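Local coordinates for protein type I modular polyketide synthase (Streptomyces albus subsp. albus, PDB 6IYR) that probably transfers an extender acyl unit from acyl-coenzyme A to the acyl carrier protein, as the acyltransferase domain of module 8 of the salinomycin polyketide synthase, at residues A[223-237]-A[341-354]. Numbering follows the deposited sequence.
Sequences EIAAAAVAGALSLGD and IAPRTAEVPFLSTV
The Phe350 ring meets helix 222-230 edge-on, with Glu223 O 3.6 Å from CE2 and Ala227 N also near the ring plane. Its CG stands anti to the backbone N (chi1 180°), and the Phe350 and Glu223 side chains cross at about a right angle, the carboxylate plane 59° from the ring. The Arg344 guanidinium has Ser234 N over the centre of one face, 3.7 Å above the plane, with Leu233 C nearer the rim; at its edge NE donates to Gly231 O (3.1 Å), the acceptor lying in the guanidinium plane. Beyond the ring, Glu223 OE2 takes Thr353 N at 2.9 Å, nearly along the C-O axis, while OE1 bonds Tyr368 and Asn372. The helix starts at the last glycine of a GxSxG sequence, consistent with the nucleophile elbow of the acyltransferase fold, and the 341-354 chain runs past its C-terminal end and back along it to Glu223. At that end Ala230 O accepts both Glu347 N (2.8 Å) and Val348 N (3.2 Å), the latter on a lone pair. Gly231 turns the chain with positive phi, and Ala232 O receives Arg344 N. Past the turn, Ser234 OG N-caps helix 235-248 through Asp237 N; Asp237 OD2 accepts Ala342 N (2.9 Å) from above the carboxylate plane, and one water links OD2, Ser234 N and Ala342 O.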
loop_
_atom_site.group_PDB
_atom_site.type_symbol
_atom_site.label_atom_id
_atom_site.label_comp_id
_atom_site.label_asym_id
_atom_site.label_seq_id
_atom_site.Cartn_x
_atom_site.Cartn_y
_atom_site.Cartn_z
ATOM N N GLU A 223 9.978 3.679 0.928
ATOM C CA GLU A 223 11.120 2.849 0.513
ATOM C C GLU A 223 11.759 2.161 1.682
ATOM O O GLU A 223 12.294 1.059 1.528
ATOM C CB GLU A 223 12.170 3.645 -0.270
ATOM C CG GLU A 223 11.815 3.900 -1.700
ATOM C CD GLU A 223 13.022 4.105 -2.583
ATOM O OE1 GLU A 223 14.024 4.662 -2.098
ATOM O OE2 GLU A 223 12.923 3.778 -3.786
ATOM N N ILE A 224 11.591 2.746 2.873
ATOM C CA ILE A 224 12.140 2.201 4.105
ATOM C C ILE A 224 11.410 0.914 4.495
ATOM O O ILE A 224 12.011 -0.004 5.054
ATOM C CB ILE A 224 12.112 3.214 5.275
ATOM C CG1 ILE A 224 12.779 4.540 4.876
ATOM C CG2 ILE A 224 12.852 2.702 6.478
ATOM C CD1 ILE A 224 12.614 5.625 5.915
ATOM N N ALA A 225 10.093 0.909 4.304
ATOM C CA ALA A 225 9.305 -0.280 4.557
ATOM C C ALA A 225 9.617 -1.328 3.496
ATOM O O ALA A 225 9.787 -2.502 3.820
ATOM C CB ALA A 225 7.818 0.051 4.548
ATOM N N ALA A 226 9.706 -0.874 2.250
ATOM C CA ALA A 226 10.021 -1.716 1.117
ATOM C C ALA A 226 11.379 -2.410 1.289
ATOM O O ALA A 226 11.532 -3.590 0.939
ATOM C CB ALA A 226 9.994 -0.909 -0.151
ATOM N N ALA A 227 12.318 -1.720 1.927
ATOM C CA ALA A 227 13.662 -2.255 2.083
ATOM C C ALA A 227 13.653 -3.339 3.131
ATOM O O ALA A 227 14.385 -4.326 3.047
ATOM C CB ALA A 227 14.628 -1.148 2.480
ATOM N N ALA A 228 12.843 -3.137 4.148
ATOM C CA ALA A 228 12.707 -4.121 5.180
ATOM C C ALA A 228 12.006 -5.373 4.678
ATOM O O ALA A 228 12.361 -6.494 5.061
ATOM C CB ALA A 228 11.973 -3.548 6.352
ATOM N N VAL A 229 11.007 -5.201 3.838
ATOM C CA VAL A 229 10.267 -6.346 3.341
ATOM C C VAL A 229 11.156 -7.095 2.348
ATOM O O VAL A 229 11.102 -8.300 2.253
ATOM C CB VAL A 229 8.919 -5.910 2.705
ATOM C CG1 VAL A 229 8.281 -7.035 1.892
ATOM C CG2 VAL A 229 7.946 -5.393 3.782
ATOM N N ALA A 230 11.924 -6.374 1.553
ATOM C CA ALA A 230 12.756 -6.982 0.544
ATOM C C ALA A 230 14.019 -7.639 1.124
ATOM O O ALA A 230 14.725 -8.352 0.414
ATOM C CB ALA A 230 13.164 -5.926 -0.482
ATOM N N GLY A 231 14.371 -7.282 2.349
ATOM C CA GLY A 231 15.507 -7.858 3.040
ATOM C C GLY A 231 16.798 -7.080 2.841
ATOM O O GLY A 231 17.826 -7.477 3.355
ATOM N N ALA A 232 16.738 -5.916 2.199
ATOM C CA ALA A 232 17.939 -5.081 2.037
ATOM C C ALA A 232 18.380 -4.360 3.316
ATOM O O ALA A 232 19.567 -4.021 3.503
ATOM C CB ALA A 232 17.747 -4.117 0.903
ATOM N N LEU A 233 17.463 -4.236 4.261
ATOM C CA LEU A 233 17.838 -3.870 5.626
ATOM C C LEU A 233 17.207 -4.850 6.573
ATOM O O LEU A 233 16.087 -5.321 6.311
ATOM C CB LEU A 233 17.322 -2.467 6.002
ATOM C CG LEU A 233 17.877 -1.272 5.205
ATOM C CD1 LEU A 233 17.087 0.010 5.496
ATOM C CD2 LEU A 233 19.338 -1.073 5.551
ATOM N N SER A 234 17.886 -5.077 7.700
ATOM C CA SER A 234 17.302 -5.797 8.799
ATOM C C SER A 234 16.194 -4.946 9.327
ATOM O O SER A 234 16.213 -3.719 9.161
ATOM C CB SER A 234 18.316 -6.050 9.928
ATOM O OG SER A 234 18.825 -4.836 10.487
ATOM N N LEU A 235 15.352 -5.560 10.138
ATOM C CA LEU A 235 14.232 -4.843 10.721
ATOM C C LEU A 235 14.768 -3.762 11.642
ATOM O O LEU A 235 14.222 -2.677 11.701
ATOM C CB LEU A 235 13.374 -5.787 11.543
ATOM C CG LEU A 235 11.860 -5.823 11.376
ATOM C CD1 LEU A 235 11.148 -5.851 12.712
ATOM C CD2 LEU A 235 11.282 -4.784 10.454
ATOM N N GLY A 236 15.797 -4.096 12.412
ATOM C CA GLY A 236 16.434 -3.131 13.308
ATOM C C GLY A 236 16.959 -1.884 12.589
ATOM O O GLY A 236 16.840 -0.762 13.090
ATOM N N ASP A 237 17.669 -2.115 11.498
ATOM C CA ASP A 237 18.200 -1.043 10.677
ATOM C C ASP A 237 17.106 -0.237 9.977
ATOM O O ASP A 237 17.218 0.973 9.895
ATOM C CB ASP A 237 19.199 -1.563 9.657
ATOM C CG ASP A 237 20.611 -1.803 10.282
ATOM O OD1 ASP A 237 20.857 -1.372 11.430
ATOM O OD2 ASP A 237 21.490 -2.294 9.555
ATOM N N ILE A 341 24.226 1.804 9.786
ATOM C CA ILE A 341 23.410 0.714 9.258
ATOM C C ILE A 341 24.251 -0.175 8.339
ATOM O O ILE A 341 25.220 0.289 7.753
ATOM C CB ILE A 341 22.143 1.227 8.519
ATOM C CG1 ILE A 341 22.514 2.147 7.357
ATOM C CG2 ILE A 341 21.256 1.997 9.483
ATOM C CD1 ILE A 341 21.304 2.630 6.552
ATOM N N ALA A 342 23.767 -1.388 8.094
ATOM C CA ALA A 342 24.445 -2.360 7.249
ATOM C C ALA A 342 23.500 -2.924 6.196
ATOM O O ALA A 342 22.938 -4.006 6.365
ATOM C CB ALA A 342 25.009 -3.502 8.102
ATOM N N PRO A 343 23.385 -2.236 5.056
ATOM C CA PRO A 343 22.482 -2.764 4.080
ATOM C C PRO A 343 23.052 -4.030 3.467
ATOM O O PRO A 343 24.249 -4.193 3.410
ATOM C CB PRO A 343 22.402 -1.654 3.029
ATOM C CG PRO A 343 23.586 -0.817 3.243
ATOM C CD PRO A 343 23.888 -0.906 4.691
ATOM N N ARG A 344 22.212 -4.828 2.852
ATOM C CA ARG A 344 22.671 -6.089 2.351
ATOM C C ARG A 344 21.790 -6.471 1.207
ATOM O O ARG A 344 20.961 -5.671 0.783
ATOM C CB ARG A 344 22.627 -7.112 3.465
ATOM C CG ARG A 344 21.225 -7.504 3.855
ATOM C CD ARG A 344 20.974 -7.224 5.308
ATOM N NE ARG A 344 19.736 -7.862 5.746
ATOM C CZ ARG A 344 19.527 -8.309 6.981
ATOM N NH1 ARG A 344 18.371 -8.871 7.304
ATOM N NH2 ARG A 344 20.448 -8.129 7.914
ATOM N N THR A 345 22.123 -7.588 0.566
ATOM C CA THR A 345 21.587 -7.904 -0.723
ATOM C C THR A 345 20.110 -8.146 -0.491
ATOM O O THR A 345 19.765 -8.754 0.490
ATOM C CB THR A 345 22.209 -9.194 -1.333
ATOM O OG1 THR A 345 23.600 -8.988 -1.634
ATOM C CG2 THR A 345 21.515 -9.522 -2.641
ATOM N N ALA A 346 19.257 -7.643 -1.369
ATOM C CA ALA A 346 17.810 -7.810 -1.199
ATOM C C ALA A 346 17.408 -9.121 -1.816
ATOM O O ALA A 346 17.780 -9.410 -2.966
ATOM C CB ALA A 346 17.055 -6.673 -1.874
ATOM N N GLU A 347 16.537 -9.830 -1.105
ATOM C CA GLU A 347 15.975 -11.103 -1.582
ATOM C C GLU A 347 14.785 -10.947 -2.494
ATOM O O GLU A 347 14.407 -11.892 -3.171
ATOM C CB GLU A 347 15.540 -11.948 -0.398
ATOM C CG GLU A 347 16.575 -12.050 0.695
ATOM C CD GLU A 347 16.044 -12.833 1.872
ATOM O OE1 GLU A 347 14.990 -13.485 1.709
ATOM O OE2 GLU A 347 16.635 -12.745 2.967
ATOM N N VAL A 348 14.128 -9.789 -2.433
ATOM C CA VAL A 348 13.041 -9.469 -3.343
ATOM C C VAL A 348 13.469 -8.269 -4.162
ATOM O O VAL A 348 13.985 -7.306 -3.619
ATOM C CB VAL A 348 11.724 -9.077 -2.598
ATOM C CG1 VAL A 348 10.638 -8.750 -3.610
ATOM C CG2 VAL A 348 11.254 -10.195 -1.675
ATOM N N PRO A 349 13.280 -8.337 -5.477
ATOM C CA PRO A 349 13.680 -7.232 -6.309
ATOM C C PRO A 349 13.122 -5.895 -5.774
ATOM O O PRO A 349 11.913 -5.801 -5.454
ATOM C CB PRO A 349 13.058 -7.578 -7.651
ATOM C CG PRO A 349 13.075 -9.104 -7.692
ATOM C CD PRO A 349 12.889 -9.528 -6.257
ATOM N N PHE A 350 13.990 -4.880 -5.736
ATOM C CA PHE A 350 13.677 -3.541 -5.212
ATOM C C PHE A 350 13.968 -2.513 -6.301
ATOM O O PHE A 350 15.125 -2.316 -6.717
ATOM C CB PHE A 350 14.506 -3.295 -3.947
ATOM C CG PHE A 350 14.283 -1.939 -3.300
ATOM C CD1 PHE A 350 14.773 -0.777 -3.888
ATOM C CD2 PHE A 350 13.827 -1.861 -2.005
ATOM C CE1 PHE A 350 14.571 0.455 -3.283
ATOM C CE2 PHE A 350 13.703 -0.646 -1.349
ATOM C CZ PHE A 350 14.079 0.518 -1.985
ATOM N N LEU A 351 12.897 -1.953 -6.860
ATOM C CA LEU A 351 13.001 -0.967 -7.892
ATOM C C LEU A 351 12.977 0.439 -7.269
ATOM O O LEU A 351 11.969 0.887 -6.750
ATOM C CB LEU A 351 11.913 -1.152 -8.921
ATOM C CG LEU A 351 11.851 -0.103 -10.027
ATOM C CD1 LEU A 351 13.191 0.065 -10.721
ATOM C CD2 LEU A 351 10.762 -0.457 -11.036
ATOM N N SER A 352 14.130 1.095 -7.267
ATOM C CA SER A 352 14.285 2.407 -6.642
ATOM C C SER A 352 13.498 3.454 -7.385
ATOM O O SER A 352 13.613 3.627 -8.609
ATOM C CB SER A 352 15.751 2.810 -6.610
ATOM O OG SER A 352 15.923 4.086 -6.008
ATOM N N THR A 353 12.707 4.186 -6.629
ATOM C CA THR A 353 12.030 5.349 -7.197
ATOM C C THR A 353 12.924 6.587 -7.051
ATOM O O THR A 353 12.566 7.680 -7.504
ATOM C CB THR A 353 10.694 5.583 -6.496
ATOM O OG1 THR A 353 10.910 5.717 -5.091
ATOM C CG2 THR A 353 9.770 4.407 -6.747
ATOM N N VAL A 354 14.112 6.393 -6.488
ATOM C CA VAL A 354 15.140 7.452 -6.497
ATOM C C VAL A 354 15.963 7.392 -7.767
ATOM O O VAL A 354 15.999 8.344 -8.556
ATOM C CB VAL A 354 16.100 7.361 -5.313
ATOM C CG1 VAL A 354 17.119 8.506 -5.348
ATOM C CG2 VAL A 354 15.340 7.403 -4.009
HETATM O O HOH W 1 11.161 1.866 -4.503
HETATM O O HOH W 2 20.652 -4.055 7.701
#